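Local coordinates for segregation and condensation protein A (Pyrococcus furiosus, PDB 5XNS) that probably serves as the kleisin subunit of the SMC condensin complex in chromosome condensation and segregation, this chain being its C-terminal winged-helix domain, at residues I24-L29 / K36-T41. Numbering follows the deposited sequence.
Sequences IKFWDL and KIIART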
ATOM      1  N   ILE B  24     -12.953 -34.538  -8.216  1.00 34.06           N
ATOM      2  CA  ILE B  24     -11.548 -34.735  -8.561  1.00 30.54           C
ATOM      3  C   ILE B  24     -10.679 -33.861  -7.661  1.00 28.98           C
ATOM      4  O   ILE B  24     -10.906 -32.649  -7.552  1.00 30.31           O
ATOM      5  CB  ILE B  24     -11.314 -34.411 -10.048  1.00 34.07           C
ATOM      6  CG1 ILE B  24     -12.122 -35.378 -10.915  1.00 30.75           C
ATOM      7  CG2 ILE B  24      -9.820 -34.462 -10.397  1.00 26.88           C
ATOM      8  CD1 ILE B  24     -12.360 -34.883 -12.295  1.00 32.48           C
ATOM      9  N   LYS B  25      -9.685 -34.474  -7.007  1.00 27.18           N
ATOM     10  CA  LYS B  25      -8.723 -33.711  -6.209  1.00 30.63           C
ATOM     11  C   LYS B  25      -7.897 -32.773  -7.091  1.00 31.50           C
ATOM     12  O   LYS B  25      -7.343 -33.189  -8.113  1.00 31.51           O
ATOM     13  CB  LYS B  25      -7.774 -34.654  -5.460  1.00 32.53           C
ATOM     14  CG  LYS B  25      -8.414 -35.567  -4.424  1.00 42.57           C
ATOM     15  CD  LYS B  25      -7.356 -36.454  -3.748  1.00 42.80           C
ATOM     16  CE  LYS B  25      -7.992 -37.367  -2.702  1.00 53.93           C
ATOM     17  NZ  LYS B  25      -6.983 -38.147  -1.922  1.00 57.35           N
ATOM     18  N   PHE B  26      -7.794 -31.507  -6.673  1.00 33.83           N
ATOM     19  CA  PHE B  26      -6.910 -30.560  -7.351  1.00 30.37           C
ATOM     20  C   PHE B  26      -5.521 -31.151  -7.549  1.00 31.34           C
ATOM     21  O   PHE B  26      -4.958 -31.068  -8.647  1.00 28.71           O
ATOM     22  CB  PHE B  26      -6.824 -29.238  -6.569  1.00 28.39           C
ATOM     23  CG  PHE B  26      -5.776 -28.276  -7.101  1.00 25.78           C
ATOM     24  CD1 PHE B  26      -5.889 -27.741  -8.373  1.00 27.50           C
ATOM     25  CD2 PHE B  26      -4.681 -27.916  -6.323  1.00 31.41           C
ATOM     26  CE1 PHE B  26      -4.935 -26.845  -8.869  1.00 28.73           C
ATOM     27  CE2 PHE B  26      -3.700 -27.025  -6.811  1.00 26.18           C
ATOM     28  CZ  PHE B  26      -3.833 -26.488  -8.090  1.00 28.29           C
ATOM     29  N   TRP B  27      -4.950 -31.762  -6.498  1.00 28.16           N
ATOM     30  CA  TRP B  27      -3.585 -32.276  -6.605  1.00 32.15           C
ATOM     31  C   TRP B  27      -3.435 -33.227  -7.784  1.00 32.55           C
ATOM     32  O   TRP B  27      -2.391 -33.249  -8.444  1.00 35.63           O
ATOM     33  CB  TRP B  27      -3.153 -32.995  -5.323  1.00 37.41           C
ATOM     34  CG  TRP B  27      -3.249 -32.203  -4.051  1.00 39.17           C
ATOM     35  CD1 TRP B  27      -3.785 -32.628  -2.863  1.00 39.19           C
ATOM     36  CD2 TRP B  27      -2.789 -30.864  -3.826  1.00 37.31           C
ATOM     37  NE1 TRP B  27      -3.693 -31.634  -1.920  1.00 40.54           N
ATOM     38  CE2 TRP B  27      -3.087 -30.540  -2.482  1.00 38.72           C
ATOM     39  CE3 TRP B  27      -2.156 -29.905  -4.625  1.00 35.03           C
ATOM     40  CZ2 TRP B  27      -2.778 -29.292  -1.924  1.00 39.78           C
ATOM     41  CZ3 TRP B  27      -1.862 -28.672  -4.073  1.00 33.34           C
ATOM     42  CH2 TRP B  27      -2.169 -28.376  -2.733  1.00 31.88           C
ATOM     43  N   ASP B  28      -4.465 -34.024  -8.066  1.00 34.20           N
ATOM     44  CA  ASP B  28      -4.366 -35.001  -9.145  1.00 36.39           C
ATOM     45  C   ASP B  28      -4.398 -34.355 -10.521  1.00 34.77           C
ATOM     46  O   ASP B  28      -4.158 -35.047 -11.520  1.00 33.40           O
ATOM     47  CB  ASP B  28      -5.501 -36.030  -9.049  1.00 35.48           C
ATOM     48  CG  ASP B  28      -5.402 -36.913  -7.808  1.00 37.20           C
ATOM     49  OD1 ASP B  28      -4.350 -36.909  -7.117  1.00 39.43           O
ATOM     50  OD2 ASP B  28      -6.387 -37.636  -7.545  1.00 37.70           O
ATOM     51  N   LEU B  29      -4.712 -33.064 -10.594  1.00 33.36           N
ATOM     52  CA  LEU B  29      -4.823 -32.345 -11.855  1.00 33.09           C
ATOM     53  C   LEU B  29      -3.548 -31.618 -12.248  1.00 31.18           C
ATOM     54  O   LEU B  29      -3.407 -31.252 -13.414  1.00 29.95           O
ATOM     55  CB  LEU B  29      -5.976 -31.335 -11.786  1.00 30.09           C
ATOM     56  CG  LEU B  29      -7.314 -31.661 -12.473  1.00 36.69           C
ATOM     57  CD1 LEU B  29      -7.471 -33.138 -12.794  1.00 33.37           C
ATOM     58  CD2 LEU B  29      -8.491 -31.147 -11.659  1.00 28.78           C
ATOM     59  N   LYS B  36       4.939 -22.548 -10.785  1.00 26.02           N
ATOM     60  CA  LYS B  36       4.213 -21.900 -11.865  1.00 22.83           C
ATOM     61  C   LYS B  36       3.141 -22.811 -12.442  1.00 29.59           C
ATOM     62  O   LYS B  36       2.106 -22.333 -12.916  1.00 28.19           O
ATOM     63  CB  LYS B  36       5.168 -21.458 -12.965  1.00 25.92           C
ATOM     64  CG  LYS B  36       4.512 -20.579 -14.023  1.00 33.04           C
ATOM     65  CD  LYS B  36       5.517 -20.007 -15.033  1.00 35.55           C
ATOM     66  CE  LYS B  36       6.181 -21.111 -15.847  1.00 42.15           C
ATOM     67  NZ  LYS B  36       7.048 -20.572 -16.931  1.00 47.57           N
ATOM     68  N   ILE B  37       3.374 -24.119 -12.426  1.00 30.43           N
ATOM     69  CA  ILE B  37       2.402 -25.035 -12.999  1.00 29.50           C
ATOM     70  C   ILE B  37       1.266 -25.280 -12.018  1.00 26.62           C
ATOM     71  O   ILE B  37       0.100 -25.367 -12.421  1.00 27.33           O
ATOM     72  CB  ILE B  37       3.098 -26.339 -13.426  1.00 34.01           C
ATOM     73  CG1 ILE B  37       4.207 -26.033 -14.438  1.00 29.48           C
ATOM     74  CG2 ILE B  37       2.096 -27.304 -14.036  1.00 29.72           C
ATOM     75  CD1 ILE B  37       3.712 -25.286 -15.668  1.00 34.94           C
ATOM     76  N   ILE B  38       1.579 -25.382 -10.722  1.00 26.44           N
ATOM     77  CA  ILE B  38       0.523 -25.390  -9.715  1.00 27.74           C
ATOM     78  C   ILE B  38      -0.340 -24.151  -9.873  1.00 27.81           C
ATOM     79  O   ILE B  38      -1.569 -24.235  -9.953  1.00 26.08           O
ATOM     80  CB  ILE B  38       1.110 -25.486  -8.298  1.00 28.83           C
ATOM     81  CG1 ILE B  38       1.921 -26.773  -8.136  1.00 30.81           C
ATOM     82  CG2 ILE B  38      -0.011 -25.469  -7.271  1.00 27.07           C
ATOM     83  CD1 ILE B  38       2.838 -26.750  -6.946  1.00 32.27           C
ATOM     84  N   ALA B  39       0.297 -22.986  -9.971  1.00 25.56           N
ATOM     85  CA  ALA B  39      -0.467 -21.750 -10.063  1.00 27.37           C
ATOM     86  C   ALA B  39      -1.326 -21.733 -11.321  1.00 28.26           C
ATOM     87  O   ALA B  39      -2.516 -21.389 -11.271  1.00 27.69           O
ATOM     88  CB  ALA B  39       0.483 -20.554 -10.023  1.00 26.63           C
ATOM     89  N   ARG B  40      -0.749 -22.142 -12.457  1.00 27.45           N
ATOM     90  CA  ARG B  40      -1.480 -22.114 -13.723  1.00 30.94           C
ATOM     91  C   ARG B  40      -2.676 -23.068 -13.714  1.00 27.30           C
ATOM     92  O   ARG B  40      -3.754 -22.733 -14.222  1.00 24.83           O
ATOM     93  CB  ARG B  40      -0.518 -22.447 -14.862  1.00 30.70           C
ATOM     94  CG  ARG B  40      -1.131 -22.390 -16.247  1.00 37.79           C
ATOM     95  CD  ARG B  40      -0.118 -22.853 -17.290  1.00 41.68           C
ATOM     96  NE  ARG B  40       1.003 -21.921 -17.436  1.00 42.60           N
ATOM     97  CZ  ARG B  40       2.161 -22.246 -18.005  1.00 50.98           C
ATOM     98  NH1 ARG B  40       2.343 -23.484 -18.453  1.00 49.45           N
ATOM     99  NH2 ARG B  40       3.138 -21.345 -18.125  1.00 38.34           N
ATOM    100  N   THR B  41      -2.507 -24.262 -13.145  1.00 25.99           N
ATOM    101  CA  THR B  41      -3.633 -25.185 -13.034  1.00 26.05           C
ATOM    102  C   THR B  41      -4.751 -24.561 -12.210  1.00 27.50           C
ATOM    103  O   THR B  41      -5.921 -24.579 -12.611  1.00 23.35           O
ATOM    104  CB  THR B  41      -3.182 -26.504 -12.398  1.00 25.86           C
ATOM    105  OG1 THR B  41      -2.010 -26.990 -13.070  1.00 24.35           O
ATOM    106  CG2 THR B  41      -4.307 -27.561 -12.478  1.00 27.15           C
TER
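Ile38 meets the outer end of the Phe26 ring in two ways. Its CG2 methyl lies 4.0 Å from Phe26 CE2, the two side chains crossing at about a right angle, and its carbonyl O stands at the ring edge, near the ring plane, 3.7 Å from Phe26 CZ. Phe26 gets this far because CG is anti to its backbone N (chi1 172°), which carries the ring across to the helix. One turn beyond Ile37, Thr41 directs its CB toward 26-29. Its CG2 methyl approaches the ring obliquely, 3.7 Å from Phe26 CE1, on the opposite side of CZ from CE2, and also packs near Leu29, with 4.2 Å between Thr41 CG2 and Leu29 CB. The hydroxyl turns back on its own helix, where Thr41 OG1 donates to Ile37 O at 2.7 Å and Thr41 N reaches that oxygen from the opposite face of the carbonyl plane, while CG2 is left facing Phe26. With an alanine at Phe26, the Ile38 and Thr41 methyls would probably lose their shared aromatic partner, and a gap is likely to open between 26-29 and the helix. This buried packing joins the turn after strand 24-25 to the start of helix 35-50, as part of the winged-helix core. Phe26 pairs through its backbone with Ile65 of strand 65-69, Leu29 also packs on Val13 of helix 3-20, and Ile38 additionally touches the partner protein chain.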